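Local coordinates for protein lipoxygenase (Cyanothece sp., PDB 5EK8) that probably inserts molecular oxygen into polyunsaturated fatty acids as a 9R-lipoxygenase built around a non-heme iron centre, at residues D480-I485 with P540-N545; T310-Y315 with K326-Y331; P203-H208 with A611-Y616. All coordinates share one frame; numbering follows the deposited sequence.

Contact 1 (D480-I485 with P540-N545); sequences DEWVEI and PITNSN
W482 and T542 carry the packing of helix 482-495 against the irregular loop before helix 549-574, in the largely helical part of the lipoxygenase fold. The compact half gathers round the indole. W482 CG is anti to the backbone N (chi1 -177°), and the ring reaches toward the loop. Its NE1 gives a hydrogen bond of 3.1 Å to T542 OG1, which lies almost in the ring plane, with an N-H...O angle of 152°. S544 O meets the same edge, 3.2 Å from W482 CD1. One face of the indole has I485 CB over its centre, 4.0 Å above the plane, while D551 and I552 of helix 549-574 also touch the tryptophan. Beside it the methyl groups meet: I485 CG2 is 4.0 Å from T542 CG2 and 4.2 Å from I541 CG2, the side chains crossing at about a right angle, and L555 touches I485 as well.

The other half is looser and faces solvent. The side chain of N545 is merely grazed by V483 CG2, 4.2 Å from N545 OD1, and that oxygen has a weak hydrogen bond to R486 NH1. The main chain of this exposed asparagine lies against the tryptophan, N545 C being 3.6 Å from W482 CD1. The threonine is more firmly placed. Besides the indole, T542 OG1 has a weak hydrogen bond with D551 OD2, and the loop folds back on it through S544 N, whose own weak bond to T542 OG1 measures 3.3 Å.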
# COMPACT_ATOMS: atom_id res chain seq x y z
N ASP A 480 -7.95 -8.46 -28.10
CA ASP A 480 -7.82 -7.42 -29.12
C ASP A 480 -6.82 -6.33 -28.73
O ASP A 480 -6.16 -5.75 -29.59
CB ASP A 480 -9.18 -6.77 -29.41
CG ASP A 480 -10.07 -7.65 -30.27
OD1 ASP A 480 -9.59 -8.69 -30.76
OD2 ASP A 480 -11.25 -7.29 -30.47
N GLU A 481 -6.71 -6.05 -27.44
CA GLU A 481 -5.82 -5.01 -26.96
C GLU A 481 -4.78 -5.60 -26.01
O GLU A 481 -4.46 -5.01 -24.97
CB GLU A 481 -6.61 -3.90 -26.27
CG GLU A 481 -7.51 -3.11 -27.21
CD GLU A 481 -6.74 -2.25 -28.21
OE1 GLU A 481 -5.48 -2.22 -28.14
OE2 GLU A 481 -7.39 -1.61 -29.06
N TRP A 482 -4.25 -6.76 -26.39
CA TRP A 482 -3.28 -7.48 -25.58
C TRP A 482 -1.94 -6.74 -25.52
O TRP A 482 -1.16 -6.94 -24.58
CB TRP A 482 -3.09 -8.89 -26.14
CG TRP A 482 -2.15 -9.73 -25.35
CD1 TRP A 482 -0.83 -9.97 -25.61
CD2 TRP A 482 -2.46 -10.44 -24.14
NE1 TRP A 482 -0.30 -10.79 -24.64
CE2 TRP A 482 -1.28 -11.09 -23.73
CE3 TRP A 482 -3.62 -10.59 -23.37
CZ2 TRP A 482 -1.23 -11.88 -22.58
CZ3 TRP A 482 -3.56 -11.37 -22.23
CH2 TRP A 482 -2.37 -12.01 -21.85
N VAL A 483 -1.70 -5.89 -26.51
CA VAL A 483 -0.49 -5.08 -26.56
C VAL A 483 -0.32 -4.28 -25.27
O VAL A 483 0.79 -4.12 -24.76
CB VAL A 483 -0.51 -4.14 -27.78
CG1 VAL A 483 0.59 -3.08 -27.67
CG2 VAL A 483 -0.37 -4.94 -29.06
N GLU A 484 -1.44 -3.80 -24.75
CA GLU A 484 -1.44 -3.08 -23.48
C GLU A 484 -0.94 -3.99 -22.36
O GLU A 484 -0.15 -3.56 -21.52
CB GLU A 484 -2.85 -2.55 -23.15
CG GLU A 484 -3.31 -1.44 -24.08
CD GLU A 484 -4.50 -0.66 -23.53
OE1 GLU A 484 -5.06 -1.07 -22.49
OE2 GLU A 484 -4.87 0.38 -24.13
N ILE A 485 -1.38 -5.24 -22.37
CA ILE A 485 -0.90 -6.21 -21.38
C ILE A 485 0.60 -6.42 -21.50
O ILE A 485 1.30 -6.55 -20.50
CB ILE A 485 -1.61 -7.56 -21.50
CG1 ILE A 485 -3.13 -7.38 -21.35
CG2 ILE A 485 -1.07 -8.55 -20.48
CD1 ILE A 485 -3.54 -6.69 -20.06
N PRO A 540 7.75 -11.82 -16.11
CA PRO A 540 6.90 -11.28 -17.18
C PRO A 540 5.60 -12.07 -17.39
O PRO A 540 5.61 -13.30 -17.39
CB PRO A 540 7.79 -11.39 -18.41
CG PRO A 540 8.72 -12.51 -18.10
CD PRO A 540 9.00 -12.40 -16.63
N ILE A 541 4.50 -11.34 -17.55
CA ILE A 541 3.20 -11.93 -17.82
C ILE A 541 3.15 -12.42 -19.27
O ILE A 541 2.63 -13.50 -19.56
CB ILE A 541 2.06 -10.91 -17.58
CG1 ILE A 541 2.00 -10.53 -16.10
CG2 ILE A 541 0.72 -11.45 -18.06
CD1 ILE A 541 1.15 -9.31 -15.81
N THR A 542 3.71 -11.62 -20.17
CA THR A 542 3.71 -11.97 -21.58
C THR A 542 4.86 -11.29 -22.31
O THR A 542 5.41 -10.29 -21.84
CB THR A 542 2.37 -11.58 -22.23
OG1 THR A 542 2.34 -12.06 -23.59
CG2 THR A 542 2.19 -10.08 -22.21
N ASN A 543 5.23 -11.84 -23.46
CA ASN A 543 6.24 -11.24 -24.31
C ASN A 543 5.82 -11.31 -25.77
O ASN A 543 6.66 -11.25 -26.67
CB ASN A 543 7.60 -11.93 -24.12
CG ASN A 543 8.42 -11.30 -23.00
OD1 ASN A 543 8.83 -11.98 -22.06
ND2 ASN A 543 8.68 -9.99 -23.11
N SER A 544 4.52 -11.45 -26.00
CA SER A 544 3.97 -11.51 -27.34
C SER A 544 2.81 -10.53 -27.49
O SER A 544 2.25 -10.05 -26.50
CB SER A 544 3.51 -12.93 -27.68
OG SER A 544 3.03 -13.60 -26.52
N ASN A 545 2.46 -10.23 -28.74
CA ASN A 545 1.43 -9.23 -29.03
C ASN A 545 0.04 -9.85 -29.13
O ASN A 545 -0.94 -9.16 -29.43
CB ASN A 545 1.77 -8.49 -30.32
CG ASN A 545 3.01 -7.63 -30.19
OD1 ASN A 545 3.29 -7.07 -29.13
ND2 ASN A 545 3.77 -7.52 -31.28

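Contact 2 (T310-Y315 with K326-Y331); sequences TIQSRY and KDREVY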
# COMPACT_ATOMS: atom_id res chain seq x y z
N THR A 310 12.67 -18.25 23.38
CA THR A 310 14.07 -17.95 23.63
C THR A 310 14.34 -16.51 23.22
O THR A 310 13.80 -16.01 22.23
CB THR A 310 15.00 -18.90 22.87
OG1 THR A 310 15.03 -18.54 21.48
CG2 THR A 310 14.53 -20.33 23.03
N ILE A 311 15.17 -15.84 24.02
CA ILE A 311 15.50 -14.45 23.76
C ILE A 311 17.01 -14.24 23.81
O ILE A 311 17.67 -14.53 24.81
CB ILE A 311 14.83 -13.51 24.78
CG1 ILE A 311 13.30 -13.62 24.70
CG2 ILE A 311 15.26 -12.07 24.54
CD1 ILE A 311 12.57 -12.77 25.73
N GLN A 312 17.56 -13.73 22.72
CA GLN A 312 18.98 -13.41 22.68
C GLN A 312 19.17 -11.95 22.29
O GLN A 312 18.87 -11.56 21.16
CB GLN A 312 19.72 -14.34 21.72
CG GLN A 312 21.21 -14.24 21.83
CD GLN A 312 21.93 -15.25 20.98
OE1 GLN A 312 22.98 -15.75 21.36
NE2 GLN A 312 21.35 -15.58 19.82
N SER A 313 19.66 -11.14 23.22
CA SER A 313 19.63 -9.69 23.03
C SER A 313 20.98 -9.08 22.68
O SER A 313 22.03 -9.56 23.10
CB SER A 313 19.08 -9.02 24.29
OG SER A 313 17.80 -9.54 24.63
N ARG A 314 20.93 -8.01 21.90
CA ARG A 314 22.08 -7.16 21.65
C ARG A 314 22.48 -6.45 22.94
O ARG A 314 21.61 -6.09 23.74
CB ARG A 314 21.77 -6.13 20.57
CG ARG A 314 21.29 -6.73 19.27
CD ARG A 314 22.45 -6.99 18.33
NE ARG A 314 22.73 -5.83 17.49
CZ ARG A 314 22.35 -5.72 16.23
NH1 ARG A 314 21.68 -6.71 15.64
NH2 ARG A 314 22.64 -4.62 15.55
N TYR A 315 23.78 -6.27 23.15
CA TYR A 315 24.23 -5.34 24.17
C TYR A 315 23.76 -3.96 23.73
O TYR A 315 23.51 -3.74 22.54
CB TYR A 315 25.75 -5.38 24.34
CG TYR A 315 26.28 -6.67 24.92
CD1 TYR A 315 26.46 -6.83 26.29
CD2 TYR A 315 26.60 -7.74 24.09
CE1 TYR A 315 26.94 -8.01 26.81
CE2 TYR A 315 27.08 -8.94 24.61
CZ TYR A 315 27.25 -9.06 25.97
OH TYR A 315 27.73 -10.24 26.50
N LYS A 326 24.27 -10.94 23.83
CA LYS A 326 24.26 -11.54 25.17
C LYS A 326 23.88 -13.01 25.05
O LYS A 326 23.28 -13.42 24.06
CB LYS A 326 23.29 -10.80 26.10
CG LYS A 326 23.66 -9.36 26.37
CD LYS A 326 22.54 -8.63 27.10
CE LYS A 326 22.24 -9.28 28.43
NZ LYS A 326 21.22 -8.51 29.21
N ASP A 327 24.22 -13.82 26.06
CA ASP A 327 23.86 -15.23 26.04
C ASP A 327 22.36 -15.43 25.90
O ASP A 327 21.58 -14.77 26.60
CB ASP A 327 24.37 -15.94 27.30
CG ASP A 327 25.87 -15.82 27.47
OD1 ASP A 327 26.62 -16.30 26.60
OD2 ASP A 327 26.30 -15.24 28.50
N ARG A 328 21.94 -16.31 25.00
CA ARG A 328 20.52 -16.57 24.79
C ARG A 328 19.92 -17.14 26.06
O ARG A 328 20.55 -17.92 26.76
CB ARG A 328 20.30 -17.52 23.60
CG ARG A 328 20.26 -19.00 23.95
CD ARG A 328 20.34 -19.86 22.70
NE ARG A 328 19.48 -19.35 21.64
CZ ARG A 328 19.70 -19.54 20.34
NH1 ARG A 328 18.86 -19.03 19.44
NH2 ARG A 328 20.76 -20.23 19.94
N GLU A 329 18.70 -16.70 26.36
CA GLU A 329 17.97 -17.14 27.54
C GLU A 329 16.76 -17.93 27.08
O GLU A 329 16.29 -17.76 25.95
CB GLU A 329 17.55 -15.95 28.39
CG GLU A 329 18.61 -14.87 28.55
CD GLU A 329 18.00 -13.48 28.71
OE1 GLU A 329 16.80 -13.31 28.39
OE2 GLU A 329 18.73 -12.56 29.14
N VAL A 330 16.25 -18.79 27.97
CA VAL A 330 15.12 -19.66 27.67
C VAL A 330 13.99 -19.48 28.67
O VAL A 330 14.22 -19.44 29.88
CB VAL A 330 15.56 -21.14 27.65
CG1 VAL A 330 14.40 -22.04 27.27
CG2 VAL A 330 16.70 -21.34 26.68
N TYR A 331 12.76 -19.39 28.18
CA TYR A 331 11.61 -19.17 29.05
C TYR A 331 10.45 -20.10 28.72
O TYR A 331 10.01 -20.18 27.58
CB TYR A 331 11.17 -17.71 28.99
CG TYR A 331 12.26 -16.75 29.41
CD1 TYR A 331 12.60 -16.60 30.75
CD2 TYR A 331 12.97 -16.01 28.48
CE1 TYR A 331 13.60 -15.74 31.15
CE2 TYR A 331 13.98 -15.15 28.86
CZ TYR A 331 14.29 -15.02 30.20
OH TYR A 331 15.29 -14.16 30.59
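The Y315 ring carries K326 on one face: K326 CG stands 3.6 Å from the ring centroid and 11° off the normal, a CH-pi contact made by the aliphatic part of the lysine. The R328 guanidinium has Q312 NE2 over the centre of one face, 4.2 Å above the plane, with amide and guanidinium tilted 25° apart. Nearer the backbone, Q312 CB and R328 CB meet. I311 CD1 approaches the Y331 ring obliquely, 4.2 Å from Y331 CE2, while E329 OE1 lies in the plane of that ring at its edge. Y331 OH donates to E329 OE1 at 2.8 Å, arriving from above the carboxylate plane. An alanine in place of E329 would probably leave the Y331 hydroxyl without this acceptor and its ring freer to turn.

The backbones form an antiparallel pair. I311 and E329 exchange two bonds, N to O, of 2.9 Å each, and past the regular strand K326 N still reaches S313 O at 2.7 Å. Strand 329-331 is an edge strand of its antiparallel sheet within this chain, beside 303-313, whose other neighbour, 291-300, supplies E294 for a salt bridge with R328; helix 337-377 packs on I311 and Y331 through A342.

Contact 3 (P203-H208 with A611-Y616); sequences PIKAKH and ATNQVY
T612 meets H208 through its hydroxyl: OG1, anti to the backbone N (chi1 180°), lies in the imidazole plane 2.8 Å from H208 ND1, and either atom could be the donor of this hydrogen bond. The same oxygen also bonds to Y228 OH. On the far nitrogen, H208 NE2 bonds to D227 OD2, which holds the ring by both nitrogens and would probably favour a proton on NE2. T612 OG1 is also 3.7 Å from K205 CG.

N613 follows, turning its amide toward the lysine, with OD1 3.6 Å from K205 CD; its ND2 bonds to I609 O in its own helix. The two segments are an antiparallel helix pair, 188-214 against 608-623, with local axes 9.5 Å apart and N-to-C directions 173° apart; helix 188-214 is kinked near P203.

One turn later Y616 offers a ring face to K205 CB, which stands 4.2 Å from the ring centroid in a CH-pi contact. The lysine chain bends at chi2 and chi3; its NZ is 5.7 Å from that centroid, at most a weak attraction, and has its salt bridge with E11 of helix 2-21. Y616 OH is hydrogen-bonded to T202 OG1, and its side chain lies about 10 Å from that of I668, the C-terminal iron ligand.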
# COMPACT_ATOMS: atom_id res chain seq x y z
N PRO A 203 -5.34 16.93 18.75
CA PRO A 203 -5.18 17.76 19.95
C PRO A 203 -4.69 16.98 21.17
O PRO A 203 -4.07 17.57 22.06
CB PRO A 203 -6.58 18.31 20.19
CG PRO A 203 -7.19 18.35 18.85
CD PRO A 203 -6.68 17.13 18.15
N ILE A 204 -4.96 15.68 21.20
CA ILE A 204 -4.50 14.81 22.27
C ILE A 204 -2.98 14.67 22.22
O ILE A 204 -2.26 14.95 23.18
CB ILE A 204 -5.15 13.41 22.19
CG1 ILE A 204 -6.66 13.52 21.98
CG2 ILE A 204 -4.85 12.60 23.44
CD1 ILE A 204 -7.41 14.17 23.13
N LYS A 205 -2.50 14.22 21.06
CA LYS A 205 -1.07 14.04 20.82
C LYS A 205 -0.33 15.35 21.07
O LYS A 205 0.77 15.36 21.61
CB LYS A 205 -0.84 13.55 19.39
CG LYS A 205 0.53 12.93 19.14
CD LYS A 205 1.52 13.95 18.60
CE LYS A 205 1.17 14.40 17.18
NZ LYS A 205 2.06 15.50 16.71
N ALA A 206 -0.95 16.45 20.66
CA ALA A 206 -0.37 17.78 20.86
C ALA A 206 -0.25 18.09 22.34
O ALA A 206 0.80 18.53 22.81
CB ALA A 206 -1.22 18.83 20.16
N LYS A 207 -1.34 17.85 23.08
CA LYS A 207 -1.34 18.02 24.53
C LYS A 207 -0.18 17.27 25.17
O LYS A 207 0.58 17.82 25.97
CB LYS A 207 -2.66 17.55 25.13
CG LYS A 207 -2.80 17.82 26.62
CD LYS A 207 -3.76 16.85 27.29
CE LYS A 207 -3.74 17.00 28.80
NZ LYS A 207 -4.31 15.82 29.50
N HIS A 208 -0.04 16.00 24.80
CA HIS A 208 1.00 15.16 25.37
C HIS A 208 2.39 15.66 25.02
O HIS A 208 3.27 15.72 25.89
CB HIS A 208 0.83 13.72 24.89
CG HIS A 208 -0.44 13.08 25.34
ND1 HIS A 208 -0.98 11.98 24.72
CD2 HIS A 208 -1.28 13.39 26.36
CE1 HIS A 208 -2.10 11.64 25.33
NE2 HIS A 208 -2.30 12.48 26.33
N ALA A 611 5.23 7.08 23.00
CA ALA A 611 4.00 6.39 23.38
C ALA A 611 2.77 7.05 22.75
O ALA A 611 1.96 6.40 22.07
CB ALA A 611 3.87 6.35 24.89
N THR A 612 2.65 8.34 23.00
CA THR A 612 1.52 9.08 22.48
C THR A 612 1.52 9.04 20.96
O THR A 612 0.46 8.88 20.36
CB THR A 612 1.50 10.55 22.97
OG1 THR A 612 0.36 11.22 22.41
CG2 THR A 612 2.77 11.29 22.59
N ASN A 613 2.69 9.14 20.33
CA ASN A 613 2.73 9.06 18.88
C ASN A 613 2.33 7.68 18.36
O ASN A 613 1.66 7.57 17.34
CB ASN A 613 4.11 9.45 18.36
CG ASN A 613 4.31 10.95 18.32
OD1 ASN A 613 3.97 11.60 17.33
ND2 ASN A 613 4.84 11.51 19.40
N GLN A 614 2.73 6.64 19.09
CA GLN A 614 2.33 5.27 18.77
C GLN A 614 0.81 5.15 18.71
O GLN A 614 0.23 4.83 17.65
CB GLN A 614 2.87 4.28 19.81
CG GLN A 614 2.35 2.86 19.65
CD GLN A 614 2.82 1.93 20.77
OE1 GLN A 614 3.80 2.22 21.46
NE2 GLN A 614 2.13 0.81 20.95
N VAL A 615 0.17 5.44 19.84
CA VAL A 615 -1.29 5.32 19.92
C VAL A 615 -1.99 6.23 18.91
O VAL A 615 -2.94 5.82 18.24
CB VAL A 615 -1.79 5.64 21.34
CG1 VAL A 615 -3.29 5.38 21.44
CG2 VAL A 615 -1.02 4.82 22.36
N TYR A 616 -1.48 7.45 18.78
CA TYR A 616 -2.03 8.41 17.83
C TYR A 616 -2.05 7.87 16.41
O TYR A 616 -3.10 7.82 15.76
CB TYR A 616 -1.24 9.72 17.87
CG TYR A 616 -1.62 10.71 16.79
CD1 TYR A 616 -2.81 11.42 16.87
CD2 TYR A 616 -0.79 10.94 15.70
CE1 TYR A 616 -3.15 12.33 15.89
CE2 TYR A 616 -1.13 11.85 14.72
CZ TYR A 616 -2.31 12.53 14.82
OH TYR A 616 -2.67 13.44 13.85

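Following the chain from the N terminus, contact 3 opens first, at 203-208 on helix 188-214. Contact 2 then closes a short loop, pairing strand 303-313 with strand 329-331 across a ten-residue connection. Helix 337-377, with the iron ligands H359 and H364, comes next. Contact 1 opens at 480-485 and closes 54 residues later, tying helix 482-495 to the loop before helix 549-574, which brings H570 and N574. Only at 611-616 does contact 3 close, tying helix 188-214 to helix 608-623, so its loop of 402 residues encloses both others, which stand in series; none cross. Contacts 1 and 3, their centres 50 Å apart, lie on opposite sides of the chain's centre.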